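Local coordinates for protein D-alanyl-D-alanine carboxypeptidase (Vibrio cholerae, PDB 5TR7) that probably removes the terminal D-alanine from peptidoglycan precursor peptides as a penicillin-binding serine carboxypeptidase of the S11 family, at residues K9-M14 / V21-E26; T41-G46 / R162-E167; D58-S63 / V104-H109; G93-S98 / Y168-E173; A225-T230 / K241-Y246. All blocks are in the same frame, centred on the assembly; numbering follows the deposited sequence.

Interaction 1: residues K9-M14 / V21-E26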
# COMPACT_ATOMS: atom_id res chain seq x y z
N LYS A 9 -2.55 17.72 1.75
CA LYS A 9 -1.89 18.14 2.99
C LYS A 9 -0.37 17.85 2.98
O LYS A 9 0.41 18.60 3.55
CB LYS A 9 -2.59 17.49 4.15
CG LYS A 9 -2.18 17.95 5.54
CD LYS A 9 -2.71 16.96 6.56
CE LYS A 9 -2.34 17.27 8.00
NZ LYS A 9 -2.77 16.11 8.83
N GLY A 10 0.05 16.80 2.29
CA GLY A 10 1.46 16.48 2.15
C GLY A 10 1.71 15.67 0.88
O GLY A 10 0.86 14.91 0.47
N TYR A 11 2.86 15.83 0.25
CA TYR A 11 3.18 14.99 -0.89
C TYR A 11 4.64 14.91 -1.13
O TYR A 11 5.42 15.70 -0.58
CB TYR A 11 2.50 15.50 -2.16
CG TYR A 11 2.94 16.89 -2.63
CD1 TYR A 11 4.07 17.06 -3.43
CD2 TYR A 11 2.22 18.03 -2.29
CE1 TYR A 11 4.44 18.32 -3.88
CE2 TYR A 11 2.58 19.28 -2.74
CZ TYR A 11 3.69 19.41 -3.55
OH TYR A 11 4.07 20.65 -4.01
N VAL A 12 5.00 13.89 -1.90
CA VAL A 12 6.36 13.72 -2.34
C VAL A 12 6.36 13.11 -3.71
O VAL A 12 5.51 12.29 -4.02
CB VAL A 12 7.26 12.96 -1.36
CG1 VAL A 12 6.75 11.59 -1.10
CG2 VAL A 12 8.66 12.85 -1.94
N LEU A 13 7.28 13.53 -4.55
CA LEU A 13 7.42 12.98 -5.86
C LEU A 13 8.84 12.55 -5.93
O LEU A 13 9.71 13.33 -5.70
CB LEU A 13 7.13 14.03 -6.91
CG LEU A 13 7.46 13.65 -8.34
CD1 LEU A 13 6.84 12.33 -8.68
CD2 LEU A 13 6.99 14.71 -9.29
N MET A 14 9.08 11.31 -6.25
CA MET A 14 10.43 10.76 -6.26
C MET A 14 10.76 10.05 -7.53
O MET A 14 9.94 9.31 -8.07
CB MET A 14 10.55 9.79 -5.08
CG MET A 14 11.83 8.98 -5.01
SD MET A 14 11.82 7.80 -3.66
CE MET A 14 12.18 8.88 -2.29
N VAL A 21 14.20 13.37 -4.69
CA VAL A 21 12.94 14.04 -4.46
C VAL A 21 12.85 15.20 -5.44
O VAL A 21 13.65 16.07 -5.39
CB VAL A 21 12.84 14.58 -3.04
CG1 VAL A 21 11.55 15.39 -2.85
CG2 VAL A 21 12.88 13.44 -2.02
N LEU A 22 11.86 15.19 -6.31
CA LEU A 22 11.69 16.23 -7.32
C LEU A 22 10.80 17.35 -6.82
O LEU A 22 10.89 18.44 -7.30
CB LEU A 22 11.12 15.62 -8.60
CG LEU A 22 11.93 14.46 -9.17
CD1 LEU A 22 11.29 14.00 -10.46
CD2 LEU A 22 13.39 14.88 -9.44
N ALA A 23 9.86 17.03 -5.94
CA ALA A 23 8.99 18.04 -5.33
C ALA A 23 8.44 17.43 -4.06
O ALA A 23 8.33 16.20 -3.95
CB ALA A 23 7.87 18.42 -6.28
N GLU A 24 8.01 18.28 -3.14
CA GLU A 24 7.46 17.80 -1.89
C GLU A 24 6.82 18.89 -1.07
O GLU A 24 7.14 20.04 -1.25
CB GLU A 24 8.58 17.17 -1.03
CG GLU A 24 9.66 18.10 -0.51
CD GLU A 24 9.28 18.94 0.73
OE1 GLU A 24 8.35 18.61 1.53
OE2 GLU A 24 9.97 19.95 0.95
N LYS A 25 5.97 18.48 -0.14
CA LYS A 25 5.34 19.34 0.82
C LYS A 25 5.13 18.50 2.07
O LYS A 25 4.65 17.35 1.99
CB LYS A 25 4.02 19.80 0.27
CG LYS A 25 3.34 20.83 1.12
CD LYS A 25 1.88 20.90 0.69
CE LYS A 25 1.13 21.80 1.65
NZ LYS A 25 -0.30 21.78 1.29
N GLU A 26 5.59 18.99 3.22
CA GLU A 26 5.42 18.25 4.47
C GLU A 26 5.91 16.81 4.37
O GLU A 26 5.38 15.89 4.98
CB GLU A 26 3.93 18.28 4.89
CG GLU A 26 3.39 19.68 5.10
CD GLU A 26 4.00 20.35 6.30
OE1 GLU A 26 3.95 19.81 7.41
OE2 GLU A 26 4.52 21.45 6.15
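K25 crosses the ring of Y11 at about a right angle, its CB 3.8 Å from the ring centroid and 28° off the normal, which makes a CH-pi contact over the face. The same face lies on the neighbouring backbone: K25 N is above its centre and E24 C nearer the rim. Y11 CG sits between the backbone N and the carbonyl carbon (chi1 63°), and from there the ring lies over the adjacent strand. Next along that side, A23 CB stands 4.2 Å from Y11 CE1. V12 and V21 also meet at about a right angle, CG2 to CG1 at 4.0 Å, on the opposite face of the sheet.

Between these two layers, strands 10-14 and 21-25 form an antiparallel hairpin, their axes at 167°. Y11 and K25 are a hydrogen-bonded pair, with Y11 N to K25 O and K25 N to Y11 O both 2.9 Å. L13 N bonds to A23 O, whereas L13 O takes L22 N at 2.9 Å, and the pairing slips by one residue to M14 with V21, a beta bulge. The lysine thus has two roles: its aliphatic root lies over the aromatic face, while its extended chain carries NZ on to the carbonyl oxygen of A8.

Interaction 2: residues T41-G46 / R162-E167; sequences TSYVIG and RDVPEE
G46 and E167 make the tight part of this contact, with G46 CA 3.3 Å from E167 CG and the two CA atoms 5.5 Å apart. The glycine is what admits such an approach, since a CB at this position would point at the other segment and collide with both E167 CG and V164 CB. V164 fills in beside it, CG1 lying 3.6 Å from G46 C, while its other methyl, CG2, approaches Y43 CD2 at 4.1 Å, the valine and tyrosine side chains crossing at about a right angle. The E167 chain bends at chi2 (-49°), turning CD toward helix 37-50, and OE1 lies 3.4 Å from S42 CB; outside the two segments, N91 gives that oxygen a weak hydrogen bond.

The more open side lies at D163, which is partly exposed. Y43 CG stands anti to the backbone N (chi1 -178°), and the OH at the far end of the ring donates to D163 OD2 over 2.6 Å. The oxygen lies in the plane of the ring, at its edge, but the ring and carboxylate planes are 71° apart and the hydroxyl comes to the anti side of OD2. Exposed R162 takes the syn side, its NH1 2.8 Å from D163 OD2 in a salt bridge.

Helix 37-50, which carries the predicted proton acceptor K38, is thus joined to the break between helices 150-163 and 165-168. One carboxylate oxygen receives both the phenol and the guanidinium, and the arginine's charge would be expected to offset that of the aspartate.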
# COMPACT_ATOMS: atom_id res chain seq x y z
N THR A 41 2.73 -4.55 4.86
CA THR A 41 2.30 -5.94 5.07
C THR A 41 2.61 -6.78 3.84
O THR A 41 3.18 -7.88 3.94
CB THR A 41 0.81 -5.97 5.42
OG1 THR A 41 0.63 -5.35 6.71
CG2 THR A 41 0.27 -7.38 5.47
N SER A 42 2.28 -6.24 2.68
CA SER A 42 2.54 -6.98 1.43
C SER A 42 4.05 -7.06 1.19
O SER A 42 4.51 -7.99 0.54
CB SER A 42 1.85 -6.37 0.24
OG SER A 42 2.62 -5.29 -0.23
N TYR A 43 4.82 -6.08 1.68
CA TYR A 43 6.26 -6.10 1.48
C TYR A 43 6.82 -7.29 2.24
O TYR A 43 7.59 -8.09 1.69
CB TYR A 43 6.94 -4.77 1.89
CG TYR A 43 8.45 -4.78 1.63
CD1 TYR A 43 9.32 -5.29 2.56
CD2 TYR A 43 9.00 -4.28 0.44
CE1 TYR A 43 10.67 -5.40 2.30
CE2 TYR A 43 10.38 -4.34 0.20
CZ TYR A 43 11.21 -4.91 1.12
OH TYR A 43 12.55 -4.99 0.88
N VAL A 44 6.45 -7.43 3.52
CA VAL A 44 6.92 -8.56 4.33
C VAL A 44 6.48 -9.89 3.71
O VAL A 44 7.28 -10.83 3.56
CB VAL A 44 6.42 -8.47 5.79
CG1 VAL A 44 6.93 -9.66 6.61
CG2 VAL A 44 6.91 -7.18 6.45
N ILE A 45 5.21 -9.96 3.30
CA ILE A 45 4.72 -11.19 2.63
C ILE A 45 5.57 -11.50 1.37
O ILE A 45 5.95 -12.62 1.12
CB ILE A 45 3.24 -11.03 2.26
CG1 ILE A 45 2.40 -10.99 3.54
CG2 ILE A 45 2.77 -12.13 1.32
CD1 ILE A 45 0.96 -10.50 3.24
N GLY A 46 5.92 -10.49 0.62
CA GLY A 46 6.72 -10.66 -0.62
C GLY A 46 8.09 -11.22 -0.29
O GLY A 46 8.59 -12.15 -0.96
N ARG A 162 11.10 -2.40 -6.33
CA ARG A 162 12.50 -2.83 -6.44
C ARG A 162 12.84 -4.18 -5.93
O ARG A 162 13.68 -4.87 -6.54
CB ARG A 162 13.37 -1.83 -5.64
CG ARG A 162 14.86 -2.02 -5.74
CD ARG A 162 15.43 -1.92 -4.32
NE ARG A 162 15.33 -0.64 -3.72
CZ ARG A 162 15.24 -0.37 -2.41
NH1 ARG A 162 15.05 -1.24 -1.43
NH2 ARG A 162 15.21 0.88 -2.07
N ASP A 163 12.31 -4.53 -4.77
CA ASP A 163 12.78 -5.77 -4.05
C ASP A 163 11.82 -6.93 -4.17
O ASP A 163 12.27 -8.06 -4.12
CB ASP A 163 12.94 -5.49 -2.54
CG ASP A 163 13.85 -4.32 -2.23
OD1 ASP A 163 14.77 -4.10 -3.00
OD2 ASP A 163 13.77 -3.74 -1.10
N VAL A 164 10.51 -6.65 -4.30
CA VAL A 164 9.49 -7.74 -4.43
C VAL A 164 8.59 -7.58 -5.71
O VAL A 164 7.36 -7.40 -5.62
CB VAL A 164 8.69 -7.88 -3.16
CG1 VAL A 164 9.63 -8.40 -2.01
CG2 VAL A 164 8.04 -6.57 -2.77
N PRO A 165 9.22 -7.66 -6.88
CA PRO A 165 8.46 -7.42 -8.18
C PRO A 165 7.21 -8.30 -8.37
O PRO A 165 6.19 -7.83 -8.81
CB PRO A 165 9.51 -7.59 -9.28
CG PRO A 165 10.76 -8.26 -8.59
CD PRO A 165 10.65 -8.02 -7.07
N GLU A 166 7.27 -9.55 -7.94
CA GLU A 166 6.14 -10.50 -8.02
C GLU A 166 5.03 -10.06 -7.15
O GLU A 166 3.88 -10.32 -7.46
CB GLU A 166 6.54 -11.93 -7.76
CG GLU A 166 7.52 -12.53 -8.84
CD GLU A 166 7.04 -12.53 -10.28
OE1 GLU A 166 5.86 -12.81 -10.49
OE2 GLU A 166 7.75 -12.06 -11.22
N GLU A 167 5.37 -9.40 -6.07
CA GLU A 167 4.32 -8.86 -5.23
C GLU A 167 3.80 -7.61 -5.90
O GLU A 167 2.60 -7.43 -5.96
CB GLU A 167 4.81 -8.43 -3.86
CG GLU A 167 4.57 -9.22 -2.63
CD GLU A 167 3.15 -9.75 -2.34
OE1 GLU A 167 2.25 -9.27 -1.46
OE2 GLU A 167 3.16 -10.86 -2.89

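Interaction 3: residues D58-S63 / V104-H109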
# COMPACT_ATOMS: atom_id res chain seq x y z
N ASP A 58 -0.13 -22.52 -0.18
CA ASP A 58 -0.53 -22.95 1.17
C ASP A 58 -1.94 -22.56 1.48
O ASP A 58 -2.43 -21.52 1.02
CB ASP A 58 0.26 -22.22 2.29
CG ASP A 58 1.73 -22.46 2.25
OD1 ASP A 58 2.12 -23.55 1.79
OD2 ASP A 58 2.48 -21.55 2.68
N ASP A 59 -2.56 -23.39 2.29
CA ASP A 59 -3.89 -23.19 2.79
C ASP A 59 -3.70 -22.48 4.12
O ASP A 59 -3.04 -22.96 5.01
CB ASP A 59 -4.55 -24.55 3.00
CG ASP A 59 -4.70 -25.31 1.73
OD1 ASP A 59 -5.26 -24.81 0.75
OD2 ASP A 59 -4.27 -26.44 1.69
N VAL A 60 -4.30 -21.34 4.27
CA VAL A 60 -4.16 -20.61 5.48
C VAL A 60 -5.38 -20.72 6.33
O VAL A 60 -6.48 -20.47 5.86
CB VAL A 60 -3.94 -19.10 5.19
CG1 VAL A 60 -3.65 -18.36 6.49
CG2 VAL A 60 -2.78 -18.90 4.22
N VAL A 61 -5.17 -21.01 7.60
CA VAL A 61 -6.22 -21.07 8.59
C VAL A 61 -6.73 -19.65 8.88
O VAL A 61 -5.95 -18.70 9.03
CB VAL A 61 -5.69 -21.55 9.94
CG1 VAL A 61 -6.80 -21.59 10.98
CG2 VAL A 61 -5.06 -22.93 9.80
N ILE A 62 -8.04 -19.50 8.94
CA ILE A 62 -8.63 -18.24 9.25
C ILE A 62 -9.04 -18.34 10.71
O ILE A 62 -9.90 -19.12 11.04
CB ILE A 62 -9.85 -17.98 8.37
CG1 ILE A 62 -9.48 -18.12 6.90
CG2 ILE A 62 -10.46 -16.66 8.74
CD1 ILE A 62 -8.31 -17.25 6.45
N SER A 63 -8.41 -17.55 11.57
CA SER A 63 -8.69 -17.60 13.03
C SER A 63 -9.79 -16.61 13.40
O SER A 63 -10.28 -15.83 12.55
CB SER A 63 -7.47 -17.18 13.83
OG SER A 63 -7.31 -15.76 13.74
N VAL A 104 -4.79 -9.68 8.72
CA VAL A 104 -4.56 -10.41 9.97
C VAL A 104 -4.29 -11.88 9.73
O VAL A 104 -3.44 -12.45 10.41
CB VAL A 104 -5.70 -10.23 10.95
CG1 VAL A 104 -5.43 -11.06 12.21
CG2 VAL A 104 -5.84 -8.77 11.31
N ALA A 105 -4.99 -12.48 8.76
CA ALA A 105 -4.77 -13.90 8.47
C ALA A 105 -3.37 -14.16 7.96
O ALA A 105 -2.73 -15.16 8.37
CB ALA A 105 -5.78 -14.45 7.51
N MET A 106 -2.89 -13.30 7.07
CA MET A 106 -1.49 -13.47 6.56
C MET A 106 -0.47 -13.20 7.65
O MET A 106 0.54 -13.89 7.78
CB MET A 106 -1.19 -12.62 5.33
CG MET A 106 -1.87 -13.15 4.05
SD MET A 106 -1.34 -14.85 3.65
CE MET A 106 0.43 -14.64 3.40
N ALA A 107 -0.75 -12.21 8.48
CA ALA A 107 0.13 -11.86 9.57
C ALA A 107 0.37 -13.09 10.44
O ALA A 107 1.52 -13.47 10.76
CB ALA A 107 -0.48 -10.72 10.37
N GLU A 108 -0.74 -13.77 10.76
CA GLU A 108 -0.67 -14.96 11.58
C GLU A 108 -0.00 -16.12 10.86
O GLU A 108 0.77 -16.84 11.48
CB GLU A 108 -2.06 -15.37 12.09
CG GLU A 108 -2.68 -14.39 13.06
CD GLU A 108 -4.05 -14.83 13.58
OE1 GLU A 108 -4.73 -15.75 13.00
OE2 GLU A 108 -4.45 -14.29 14.63
N HIS A 109 -0.27 -16.29 9.58
CA HIS A 109 0.34 -17.41 8.83
C HIS A 109 1.86 -17.21 8.76
O HIS A 109 2.63 -18.16 8.75
CB HIS A 109 -0.25 -17.43 7.41
CG HIS A 109 0.27 -18.52 6.54
ND1 HIS A 109 -0.06 -19.83 6.74
CD2 HIS A 109 1.07 -18.50 5.44
CE1 HIS A 109 0.49 -20.58 5.82
NE2 HIS A 109 1.21 -19.80 5.03
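V60 lies over the imidazole of H109 where strand 59-61, half of a small two-stranded sheet with strand 84-86, crosses helix 100-111 in the S11 peptidase fold. The short axes run at 101° to each other and approach to 8.4 Å, a near-perpendicular strand-on-helix packing.

The apolar contacts occupy the middle. V60 CG2 is 3.8 Å from the H109 ring centroid and only 10° off the normal, a CH-pi contact over the centre of the face. Its sister methyl CG1, anti to the backbone N, rests 3.6 Å from H109 CB. One turn back on the helix, I62 CD1 meets A105 CB at 3.9 Å. L90 of helix 87-95 touches V60 and M106, tying this patch to the next helix.

Polar contacts stand at both ends of the strand segment. At the D58 end, H109 NE2 donates to D58 OD2 at 3.2 Å, a rather long His-carboxylate hydrogen bond with an N-H...O angle of 156° and OD2 in the imidazole plane. That oxygen has a second partner in the backbone N of S55. At the S63 end, the hydroxyl donates to E108 OE1, while E108 OE2 is held by N65 ND2, so both carboxylate oxygens are engaged. The E108 chain is extended beyond CG, which carries its carboxylate out to the serine: S63 OG reaches the syn side of E108 OE1 at 2.7 Å.

Interaction 4: residues G93-S98 / Y168-E173; sequences GIIIQS and YAIYSE
I95 presses its CG2 methyl into the face of the Y171 ring, 3.6 Å from the centroid and 14° off the normal. The methyl stands over the middle of the ring, a little toward the CD2 side, with I95 CG2 3.6 Å from Y171 CD2. The rest of the isoleucine spreads across the same ring: CG1 is 3.8 Å from Y171 CZ, and CD1 reaches toward CE1. The two side chains cross at about a right angle, with one branch over the middle and the other arm toward the phenol end.

I170 supplies the neighbouring wall. Its CG2 is 4.0 Å from both I95 CG2 and I95 CD1, fitting between the two ends of that residue, and the pair again crosses at about a right angle. CG2 is placed there by standing anti to the backbone N of I170.

This is the junction between the end of helix 87-95 and the loop that follows helix 165-168, close to the catalytic centre of the penicillin-binding fold. S98, a predicted active-site residue, comes three residues after I95 and hydrogen-bonds through OG to K201 NZ, while Y171 OH is bonded to S42 OG on helix 37-50.

The next residue after I95, I96, extends its CD1 (chi2 172°) as a second bump, meeting I170 CG2 at 4.2 Å. The same I96 CD1 is 3.6 Å from E173 CB, the two side chains crossing obliquely. E173 continues extended beyond CG to a carboxylate whose OE1 forms a salt bridge with R92 NE.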
# COMPACT_ATOMS: atom_id res chain seq x y z
N GLY A 93 -6.59 -10.20 -1.67
CA GLY A 93 -7.57 -9.51 -0.80
C GLY A 93 -6.97 -8.30 -0.12
O GLY A 93 -7.59 -7.22 0.05
N ILE A 94 -5.71 -8.46 0.28
CA ILE A 94 -5.01 -7.35 0.89
C ILE A 94 -4.76 -6.20 -0.12
O ILE A 94 -5.08 -5.06 0.10
CB ILE A 94 -3.65 -7.83 1.45
CG1 ILE A 94 -3.87 -8.76 2.65
CG2 ILE A 94 -2.73 -6.63 1.76
CD1 ILE A 94 -2.59 -9.44 3.20
N ILE A 95 -4.16 -6.56 -1.24
CA ILE A 95 -3.69 -5.60 -2.18
C ILE A 95 -4.80 -4.96 -3.01
O ILE A 95 -4.82 -3.78 -3.17
CB ILE A 95 -2.64 -6.27 -3.10
CG1 ILE A 95 -1.35 -6.53 -2.30
CG2 ILE A 95 -2.36 -5.40 -4.34
CD1 ILE A 95 -0.38 -7.49 -3.02
N ILE A 96 -5.65 -5.77 -3.58
CA ILE A 96 -6.68 -5.26 -4.44
C ILE A 96 -7.91 -4.77 -3.68
O ILE A 96 -8.47 -3.74 -4.00
CB ILE A 96 -7.08 -6.35 -5.45
CG1 ILE A 96 -5.80 -6.82 -6.19
CG2 ILE A 96 -8.13 -5.81 -6.43
CD1 ILE A 96 -5.99 -8.04 -7.11
N GLN A 97 -8.34 -5.55 -2.72
CA GLN A 97 -9.56 -5.27 -1.99
C GLN A 97 -9.28 -4.49 -0.72
O GLN A 97 -10.20 -4.02 -0.10
CB GLN A 97 -10.28 -6.56 -1.60
CG GLN A 97 -10.50 -7.56 -2.73
CD GLN A 97 -11.32 -8.75 -2.32
OE1 GLN A 97 -11.16 -9.26 -1.20
NE2 GLN A 97 -12.20 -9.23 -3.23
N SER A 98 -8.02 -4.42 -0.28
CA SER A 98 -7.69 -3.67 0.93
C SER A 98 -8.41 -4.31 2.11
O SER A 98 -8.88 -3.64 3.04
CB SER A 98 -8.12 -2.18 0.73
OG SER A 98 -7.35 -1.37 1.57
N TYR A 168 4.71 -6.76 -6.42
CA TYR A 168 4.31 -5.46 -7.01
C TYR A 168 3.39 -5.62 -8.21
O TYR A 168 2.52 -4.79 -8.42
CB TYR A 168 5.52 -4.62 -7.44
CG TYR A 168 5.10 -3.29 -7.97
CD1 TYR A 168 4.56 -2.36 -7.12
CD2 TYR A 168 5.16 -2.99 -9.35
CE1 TYR A 168 4.09 -1.17 -7.60
CE2 TYR A 168 4.63 -1.81 -9.84
CZ TYR A 168 4.12 -0.90 -8.93
OH TYR A 168 3.65 0.32 -9.29
N ALA A 169 3.58 -6.70 -8.97
CA ALA A 169 2.74 -6.90 -10.17
C ALA A 169 1.29 -6.97 -9.81
O ALA A 169 0.41 -6.51 -10.56
CB ALA A 169 3.13 -8.15 -10.92
N ILE A 170 1.03 -7.44 -8.61
CA ILE A 170 -0.35 -7.61 -8.21
C ILE A 170 -1.11 -6.26 -8.05
O ILE A 170 -2.31 -6.25 -8.17
CB ILE A 170 -0.42 -8.48 -6.95
CG1 ILE A 170 0.21 -9.86 -7.21
CG2 ILE A 170 -1.87 -8.69 -6.51
CD1 ILE A 170 0.33 -10.71 -5.92
N TYR A 171 -0.40 -5.14 -7.89
CA TYR A 171 -1.02 -3.87 -7.66
C TYR A 171 -1.71 -3.30 -8.90
O TYR A 171 -2.49 -2.32 -8.81
CB TYR A 171 0.01 -2.91 -7.08
CG TYR A 171 0.37 -3.19 -5.60
CD1 TYR A 171 1.34 -4.08 -5.22
CD2 TYR A 171 -0.28 -2.53 -4.62
CE1 TYR A 171 1.65 -4.28 -3.86
CE2 TYR A 171 -0.01 -2.70 -3.28
CZ TYR A 171 0.96 -3.55 -2.90
OH TYR A 171 1.15 -3.66 -1.58
N SER A 172 -1.43 -3.89 -10.07
CA SER A 172 -2.08 -3.40 -11.27
C SER A 172 -3.26 -4.22 -11.66
O SER A 172 -3.91 -3.92 -12.67
CB SER A 172 -1.12 -3.25 -12.42
OG SER A 172 -0.48 -4.44 -12.60
N GLU A 173 -3.62 -5.23 -10.84
CA GLU A 173 -4.83 -6.03 -11.07
C GLU A 173 -5.98 -5.13 -10.63
O GLU A 173 -5.95 -4.52 -9.57
CB GLU A 173 -4.75 -7.39 -10.39
CG GLU A 173 -3.61 -8.26 -10.94
CD GLU A 173 -3.49 -9.65 -10.27
OE1 GLU A 173 -4.42 -10.17 -9.60
OE2 GLU A 173 -2.39 -10.25 -10.41

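Interaction 5: residues A225-T230 / K241-Y246; sequences AVVMGT and KKLLSY
Helix 233-251 packs on one face of the five-stranded antiparallel sheet, and strand 221-230, the middle strand of that sheet, meets it through A225, V227 and two leucines. The strand leads into the helix through a short connection, and the segment axes run at 150°, closer to antiparallel than to crossed, with a closest approach of 8.9 Å.

L243 makes most of the helix's contacts with 225-230. Its CD2 methyl lies 3.7 Å from V227 CG2 and 4.2 Å from A225 CB, spanning two residues that point to the same side of the strand. V227 and L243 slide past each other in opposite directions, touching through their methyls. L244 approaches A225 from the other flank, with CD2 3.9 Å from A225 CB; the small alanine is thus met by both leucines. L243 also touches Y11 and L13 of strand 10-15, extending the apolar layer to the next strand.

Within the helix, K241 O accepts from both S245 N at 2.8 Å and S245 OG at 3.0 Å, the hydroxyl coming from above the carbonyl plane. On the same turn K241 NZ forms a salt bridge with D192. No hydrogen bond joins the two segments themselves: the S245 hydroxyl is satisfied within the helix and K241 NZ by D192, which leaves this strand-helix interface to apolar methyl contacts.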
# COMPACT_ATOMS: atom_id res chain seq x y z
N ALA A 225 5.02 8.60 -6.65
CA ALA A 225 4.37 9.77 -6.03
C ALA A 225 3.49 9.38 -4.86
O ALA A 225 2.92 8.28 -4.81
CB ALA A 225 3.53 10.53 -7.04
N VAL A 226 3.50 10.23 -3.85
CA VAL A 226 2.65 10.01 -2.69
C VAL A 226 1.87 11.31 -2.48
O VAL A 226 2.44 12.41 -2.46
CB VAL A 226 3.51 9.75 -1.43
CG1 VAL A 226 2.63 9.57 -0.22
CG2 VAL A 226 4.40 8.56 -1.65
N VAL A 227 0.56 11.18 -2.34
CA VAL A 227 -0.32 12.36 -2.09
C VAL A 227 -1.15 12.00 -0.88
O VAL A 227 -1.75 10.96 -0.83
CB VAL A 227 -1.15 12.70 -3.35
CG1 VAL A 227 -2.09 13.84 -3.10
CG2 VAL A 227 -0.20 13.12 -4.46
N MET A 228 -1.12 12.86 0.13
CA MET A 228 -1.86 12.60 1.37
C MET A 228 -2.81 13.70 1.68
O MET A 228 -2.44 14.86 1.61
CB MET A 228 -0.90 12.49 2.57
CG MET A 228 0.22 11.50 2.32
SD MET A 228 -0.30 9.77 2.22
CE MET A 228 -0.55 9.56 4.03
N GLY A 229 -4.01 13.33 2.06
CA GLY A 229 -4.97 14.31 2.49
C GLY A 229 -5.64 15.14 1.44
O GLY A 229 -5.67 16.32 1.58
N THR A 230 -6.14 14.52 0.38
CA THR A 230 -6.93 15.21 -0.67
C THR A 230 -8.39 15.18 -0.24
O THR A 230 -8.83 14.34 0.55
CB THR A 230 -6.85 14.57 -2.05
OG1 THR A 230 -7.18 13.19 -1.98
CG2 THR A 230 -5.41 14.69 -2.56
N LYS A 241 -2.02 12.67 -10.82
CA LYS A 241 -1.72 12.74 -12.26
C LYS A 241 -0.89 14.00 -12.52
O LYS A 241 0.11 13.91 -13.23
CB LYS A 241 -2.99 12.67 -13.16
CG LYS A 241 -2.69 12.44 -14.59
CD LYS A 241 -3.90 12.48 -15.53
CE LYS A 241 -3.49 11.94 -16.92
NZ LYS A 241 -4.61 11.91 -17.90
N LYS A 242 -1.22 15.13 -11.87
CA LYS A 242 -0.46 16.38 -12.09
C LYS A 242 0.94 16.18 -11.58
O LYS A 242 1.89 16.52 -12.25
CB LYS A 242 -0.99 17.60 -11.34
CG LYS A 242 -2.27 18.18 -11.83
CD LYS A 242 -2.86 19.18 -10.84
CE LYS A 242 -4.26 19.52 -11.33
NZ LYS A 242 -5.12 20.09 -10.27
N LEU A 243 1.06 15.65 -10.39
CA LEU A 243 2.34 15.45 -9.81
C LEU A 243 3.18 14.60 -10.71
O LEU A 243 4.29 14.94 -10.98
CB LEU A 243 2.19 14.80 -8.45
CG LEU A 243 3.30 14.98 -7.46
CD1 LEU A 243 3.84 16.39 -7.45
CD2 LEU A 243 2.84 14.57 -6.09
N LEU A 244 2.63 13.51 -11.20
CA LEU A 244 3.38 12.61 -12.08
C LEU A 244 3.75 13.26 -13.41
O LEU A 244 4.89 13.11 -13.86
CB LEU A 244 2.62 11.30 -12.32
CG LEU A 244 2.51 10.35 -11.14
CD1 LEU A 244 1.40 9.32 -11.38
CD2 LEU A 244 3.80 9.63 -10.83
N SER A 245 2.82 13.95 -14.07
CA SER A 245 3.13 14.60 -15.36
C SER A 245 4.25 15.60 -15.20
O SER A 245 5.10 15.70 -16.08
CB SER A 245 1.94 15.35 -15.94
OG SER A 245 0.90 14.45 -16.08
N TYR A 246 4.23 16.34 -14.11
CA TYR A 246 5.30 17.29 -13.86
C TYR A 246 6.65 16.54 -13.80
O TYR A 246 7.62 16.95 -14.37
CB TYR A 246 5.04 18.02 -12.53
CG TYR A 246 6.23 18.77 -12.02
CD1 TYR A 246 6.58 20.03 -12.58
CD2 TYR A 246 6.99 18.27 -11.01
CE1 TYR A 246 7.71 20.74 -12.14
CE2 TYR A 246 8.09 18.98 -10.51
CZ TYR A 246 8.47 20.18 -11.09
OH TYR A 246 9.57 20.80 -10.58

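Interactions 1 and 5 lie together at one side of the molecule, centres about 8 Å apart, on neighbouring strands 10-15 and 221-230 of the five-stranded sheet; L243 of helix 233-251 touches both strands. Interactions 2, 3 and 4 lie in the mainly helical part. Interactions 2 and 4 have centres about 11 Å apart and alternate along the chain, joined by S42 and Y171, while interaction 3, about 17 Å from each, is nested inside the loop closed by interaction 2 and touches both through M106. Interactions 1 and 3 lie about 36 Å apart, on opposite sides of the chain's centre. The predicted catalytic residues lie nearest interactions 2 and 4, between the sheet and interaction 3.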